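Pyridoxine 4-oxidase (PDB 4HA6) catalyses the FAD-dependent oxidation of pyridoxine at its 4-hydroxymethyl group, as a flavoprotein of the GMC oxidoreductase family. Local coordinates at residues Gly13-Ala18 with Ile496-Ala501; Arg229-Val234 with Val242-Ile247. One frame throughout, in Å; residues are numbered along the deposited sequence.

Contact 1: residues Gly13-Ala18 with Ile496-Ala501; sequences GSLLAA and IAETFA
Two leucines of the helix Gly13-Ala18 carry almost all of its contact with Ile496-Ala501, each by its CD2 methyl. Leu16 CD2 does the most: it sits 3.7 Å from the backbone oxygen of Ala497, then meets Phe500 and Ala501 one turn further on. Against Phe500 it comes to the rim of the ring, close to the ring plane; Leu16 CD2 lies 4.0 Å from Phe500 CD1, and the two side chains cross at about a right angle. The same methyl also touches CB of Ala501. Leu15 CD2 packs 3.9 Å from CB of Ala497 and about as close to the backbone N of Glu498.

Helix position and first torsion together divide this work. Leu15 points toward the second helix from its CB, with CG anti to the backbone N (chi1 -171°), and so brings CD2 to Ala497 and Glu498. Leu16 comes nearer only by its end, CG anti to the carbonyl carbon, and delivers CD2 to Ala497, Phe500 and Ala501. Ala497 and Ala501 offer only methyls to the leucines, consistent with a separation of 9.1 Å between the axes of the short segments, which run nearly parallel at 23°.

Glu498 bends at chi2, bringing OE2 3.8 Å from Leu15 CD2, but its charge is answered by Arg19 and Arg502, which form salt bridges to OE1. Beyond Leu16 and Phe500 lies Val248 of the parallel sheet, while Trp199 covers Leu15.

Gly13 belongs to a GxGxxG pattern, consistent with the Rossmann-type dinucleotide fold of this family, and Ala12 of the same helix is an FAD-binding residue beside Ala497. No hydrogen bond joins the segments. Cohesion between them is therefore apolar, with the buried carboxylate of Glu498 probably kept ionised by its two arginines at the margin of the leucine contact.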
# COMPACT_ATOMS: atom_id res chain seq x y z
N GLY A 13 -3.00 12.30 -2.09
CA GLY A 13 -3.39 13.67 -1.80
C GLY A 13 -2.22 14.64 -1.90
O GLY A 13 -2.37 15.74 -2.42
N SER A 14 -1.05 14.26 -1.37
CA SER A 14 0.10 15.16 -1.41
C SER A 14 0.50 15.45 -2.85
O SER A 14 0.73 16.61 -3.22
CB SER A 14 1.29 14.58 -0.64
OG SER A 14 0.98 14.42 0.73
N LEU A 15 0.52 14.40 -3.68
CA LEU A 15 0.84 14.52 -5.11
C LEU A 15 -0.15 15.41 -5.84
O LEU A 15 0.22 16.18 -6.73
CB LEU A 15 0.87 13.14 -5.79
CG LEU A 15 1.37 13.05 -7.24
CD1 LEU A 15 1.97 11.65 -7.49
CD2 LEU A 15 0.29 13.36 -8.29
N LEU A 16 -1.43 15.26 -5.50
CA LEU A 16 -2.48 16.00 -6.19
C LEU A 16 -2.47 17.47 -5.82
O LEU A 16 -2.56 18.33 -6.70
CB LEU A 16 -3.86 15.38 -5.91
CG LEU A 16 -4.23 14.18 -6.77
CD1 LEU A 16 -5.67 13.74 -6.50
CD2 LEU A 16 -4.04 14.49 -8.24
N ALA A 17 -2.40 17.76 -4.53
CA ALA A 17 -2.28 19.14 -4.06
C ALA A 17 -1.19 19.91 -4.84
O ALA A 17 -1.42 21.02 -5.31
CB ALA A 17 -1.97 19.16 -2.57
N ALA A 18 -0.02 19.29 -4.99
CA ALA A 18 1.04 19.87 -5.80
C ALA A 18 0.63 19.98 -7.27
O ALA A 18 0.68 21.07 -7.85
CB ALA A 18 2.31 19.07 -5.67
N ILE A 496 -1.64 6.12 -9.93
CA ILE A 496 -3.06 6.48 -10.00
C ILE A 496 -3.26 7.98 -9.86
O ILE A 496 -4.06 8.60 -10.57
CB ILE A 496 -3.89 5.76 -8.91
CG1 ILE A 496 -3.97 4.27 -9.21
CG2 ILE A 496 -5.33 6.33 -8.84
CD1 ILE A 496 -4.63 3.47 -8.11
N ALA A 497 -2.55 8.58 -8.92
CA ALA A 497 -2.75 10.01 -8.68
C ALA A 497 -2.22 10.82 -9.87
O ALA A 497 -2.89 11.74 -10.36
CB ALA A 497 -2.11 10.43 -7.39
N GLU A 498 -1.02 10.47 -10.35
CA GLU A 498 -0.44 11.20 -11.48
C GLU A 498 -1.33 11.08 -12.73
O GLU A 498 -1.52 12.08 -13.43
CB GLU A 498 0.99 10.74 -11.79
CG GLU A 498 1.63 11.40 -13.02
CD GLU A 498 1.76 12.93 -12.92
OE1 GLU A 498 1.87 13.59 -13.98
OE2 GLU A 498 1.76 13.49 -11.80
N THR A 499 -1.88 9.91 -13.02
CA THR A 499 -2.72 9.85 -14.23
C THR A 499 -3.99 10.69 -14.06
O THR A 499 -4.47 11.30 -15.02
CB THR A 499 -2.98 8.40 -14.84
OG1 THR A 499 -4.33 8.00 -14.64
CG2 THR A 499 -2.01 7.35 -14.36
N PHE A 500 -4.51 10.77 -12.84
CA PHE A 500 -5.65 11.65 -12.64
C PHE A 500 -5.26 13.13 -12.76
O PHE A 500 -6.06 13.94 -13.24
CB PHE A 500 -6.33 11.41 -11.30
CG PHE A 500 -7.47 12.34 -11.04
CD1 PHE A 500 -7.27 13.53 -10.35
CD2 PHE A 500 -8.73 12.04 -11.52
CE1 PHE A 500 -8.33 14.39 -10.12
CE2 PHE A 500 -9.79 12.89 -11.28
CZ PHE A 500 -9.59 14.07 -10.59
N ALA A 501 -4.06 13.48 -12.33
CA ALA A 501 -3.62 14.88 -12.45
C ALA A 501 -3.51 15.24 -13.92
O ALA A 501 -3.93 16.32 -14.34
CB ALA A 501 -2.29 15.09 -11.76

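Contact 2: residues Arg229-Val234 with Val242-Ile247; sequences RSLEVV and VFADQI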
# COMPACT_ATOMS: atom_id res chain seq x y z
N ARG A 229 -22.24 19.27 -3.34
CA ARG A 229 -22.34 20.73 -3.28
C ARG A 229 -21.37 21.30 -2.25
O ARG A 229 -20.73 22.34 -2.47
CB ARG A 229 -23.78 21.15 -2.98
CG ARG A 229 -23.97 22.64 -2.72
CD ARG A 229 -25.42 22.94 -2.39
NE ARG A 229 -25.69 24.35 -2.08
CZ ARG A 229 -25.93 24.81 -0.85
NH1 ARG A 229 -25.94 23.98 0.18
NH2 ARG A 229 -26.17 26.10 -0.66
N SER A 230 -21.25 20.60 -1.12
CA SER A 230 -20.35 21.05 -0.07
C SER A 230 -19.82 19.88 0.76
O SER A 230 -20.28 18.74 0.61
CB SER A 230 -21.06 22.04 0.85
OG SER A 230 -22.10 21.40 1.57
N LEU A 231 -18.86 20.18 1.63
CA LEU A 231 -18.28 19.21 2.55
C LEU A 231 -18.43 19.73 3.97
O LEU A 231 -18.18 20.91 4.22
CB LEU A 231 -16.78 19.02 2.29
CG LEU A 231 -16.27 18.66 0.90
CD1 LEU A 231 -16.17 19.92 0.04
CD2 LEU A 231 -14.93 17.99 1.03
N GLU A 232 -18.81 18.85 4.89
CA GLU A 232 -18.83 19.20 6.31
C GLU A 232 -17.49 18.83 6.90
O GLU A 232 -17.08 17.66 6.86
CB GLU A 232 -19.96 18.45 7.04
CG GLU A 232 -20.01 18.73 8.53
CD GLU A 232 -20.99 17.81 9.27
OE1 GLU A 232 -21.04 16.61 8.94
OE2 GLU A 232 -21.70 18.30 10.17
N VAL A 233 -16.79 19.83 7.43
CA VAL A 233 -15.46 19.59 7.98
C VAL A 233 -15.47 19.77 9.50
O VAL A 233 -15.99 20.77 10.01
CB VAL A 233 -14.42 20.49 7.34
CG1 VAL A 233 -13.04 20.19 7.92
CG2 VAL A 233 -14.42 20.26 5.84
N VAL A 234 -14.92 18.80 10.20
CA VAL A 234 -14.89 18.79 11.65
C VAL A 234 -13.45 19.01 12.15
O VAL A 234 -12.54 18.21 11.87
CB VAL A 234 -15.43 17.47 12.19
CG1 VAL A 234 -15.36 17.45 13.71
CG2 VAL A 234 -16.88 17.25 11.71
N VAL A 242 -17.79 23.61 3.78
CA VAL A 242 -16.84 24.04 2.77
C VAL A 242 -17.39 23.76 1.38
O VAL A 242 -17.88 22.65 1.11
CB VAL A 242 -15.47 23.36 2.99
CG1 VAL A 242 -14.59 23.44 1.74
CG2 VAL A 242 -14.77 23.98 4.19
N PHE A 243 -17.35 24.76 0.52
CA PHE A 243 -17.91 24.63 -0.82
C PHE A 243 -16.84 24.39 -1.87
O PHE A 243 -15.69 24.82 -1.70
CB PHE A 243 -18.74 25.86 -1.16
CG PHE A 243 -19.93 26.02 -0.28
CD1 PHE A 243 -21.16 25.50 -0.65
CD2 PHE A 243 -19.82 26.69 0.94
CE1 PHE A 243 -22.27 25.64 0.18
CE2 PHE A 243 -20.93 26.84 1.77
CZ PHE A 243 -22.15 26.31 1.39
N ALA A 244 -17.21 23.70 -2.95
CA ALA A 244 -16.27 23.33 -4.01
C ALA A 244 -16.98 22.97 -5.31
O ALA A 244 -18.11 22.47 -5.30
CB ALA A 244 -15.41 22.16 -3.56
N ASP A 245 -16.29 23.21 -6.42
CA ASP A 245 -16.77 22.82 -7.74
C ASP A 245 -16.46 21.34 -8.04
O ASP A 245 -17.26 20.65 -8.68
CB ASP A 245 -16.13 23.70 -8.81
CG ASP A 245 -16.68 25.12 -8.83
OD1 ASP A 245 -17.58 25.43 -8.02
OD2 ASP A 245 -16.21 25.93 -9.66
N GLN A 246 -15.28 20.89 -7.62
CA GLN A 246 -14.87 19.49 -7.83
C GLN A 246 -14.33 18.92 -6.52
O GLN A 246 -13.64 19.64 -5.78
CB GLN A 246 -13.80 19.39 -8.92
CG GLN A 246 -14.17 20.05 -10.24
CD GLN A 246 -15.25 19.28 -10.97
OE1 GLN A 246 -15.27 18.05 -10.94
NE2 GLN A 246 -16.16 20.00 -11.62
N ILE A 247 -14.63 17.66 -6.23
CA ILE A 247 -14.18 17.03 -4.98
C ILE A 247 -13.44 15.73 -5.32
O ILE A 247 -13.96 14.87 -6.03
CB ILE A 247 -15.35 16.71 -4.01
CG1 ILE A 247 -16.07 18.00 -3.55
CG2 ILE A 247 -14.84 15.93 -2.79
CD1 ILE A 247 -17.10 18.56 -4.57
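Arg229 and Phe243 run side by side, pointing the same way from neighbouring strands, yet their flat ends stand almost perpendicular, the guanidinium and ring planes 82° apart. The ring presents its edge: CE1 lies over the centre of the guanidinium, 3.9 Å from CZ, and CZ in turn lies in the plane of the ring. An arginine chain extended from CG to NE makes this possible, carrying the group out along the phenylalanine. Ser230 meets the ring quite differently. Its CB is over the face, 4.1 Å from the centroid of the Phe243 ring, in a CH-pi contact 27° off the normal, while its OG is hydrogen-bonded to Glu241.

Leu231 projects from the other face of the sheet. Its CD1 reaches Ile247 CG1 tip to tip at 4.1 Å and also touches Val242 CG1 and Ala244 CB. Val233 and Val242 cross obliquely on this side, meeting through their CG2 methyls.

The backbone sets both groups in place. Leu231 and Val242 form an antiparallel hydrogen-bonded pair, with Leu231 N to Val242 O at 2.7 Å and the reciprocal bond from Val242 N to Leu231 O at 2.8 Å, both near straight and in the carbonyl planes. Ser230 and Phe243 are the adjoining non-hydrogen-bonded pair. Along its other edge the strand 227-235 has a classic beta bulge, Arg229 and Ser230 both facing Lys222 of strand 217-224.

Leu231 also packs on Val5 and Val7 of the parallel sheet and on the FAD-binding residue Val218. The two faces of the hairpin thus differ in chemistry: Leu231 and its neighbours join it to the nucleotide-binding sheet through hydrocarbon, whereas the opposite face pairs an aromatic edge with a guanidinium, where the interaction is probably packing more than the cation-pi kind.

Overall arrangement
From the N terminus, the chain passes through strand 4-7 into helix 11-20, where the first half of contact 1 lies, and its partner comes only in helix 490-506, close to the C terminus. Contact 1 thus closes a loop of nearly the whole protein, and contact 2, a local closure of hairpin 227-235 and 238-243, is nested inside it. The centres are about 19 Å apart and the nearest atoms about 6 Å, without touching. Strand 246-249 of the parallel sheet connects them: its start takes part in contact 2, while its Val248 lies against contact 1. Together they tie the terminal helices and the three-stranded sheet to one FAD-binding framework.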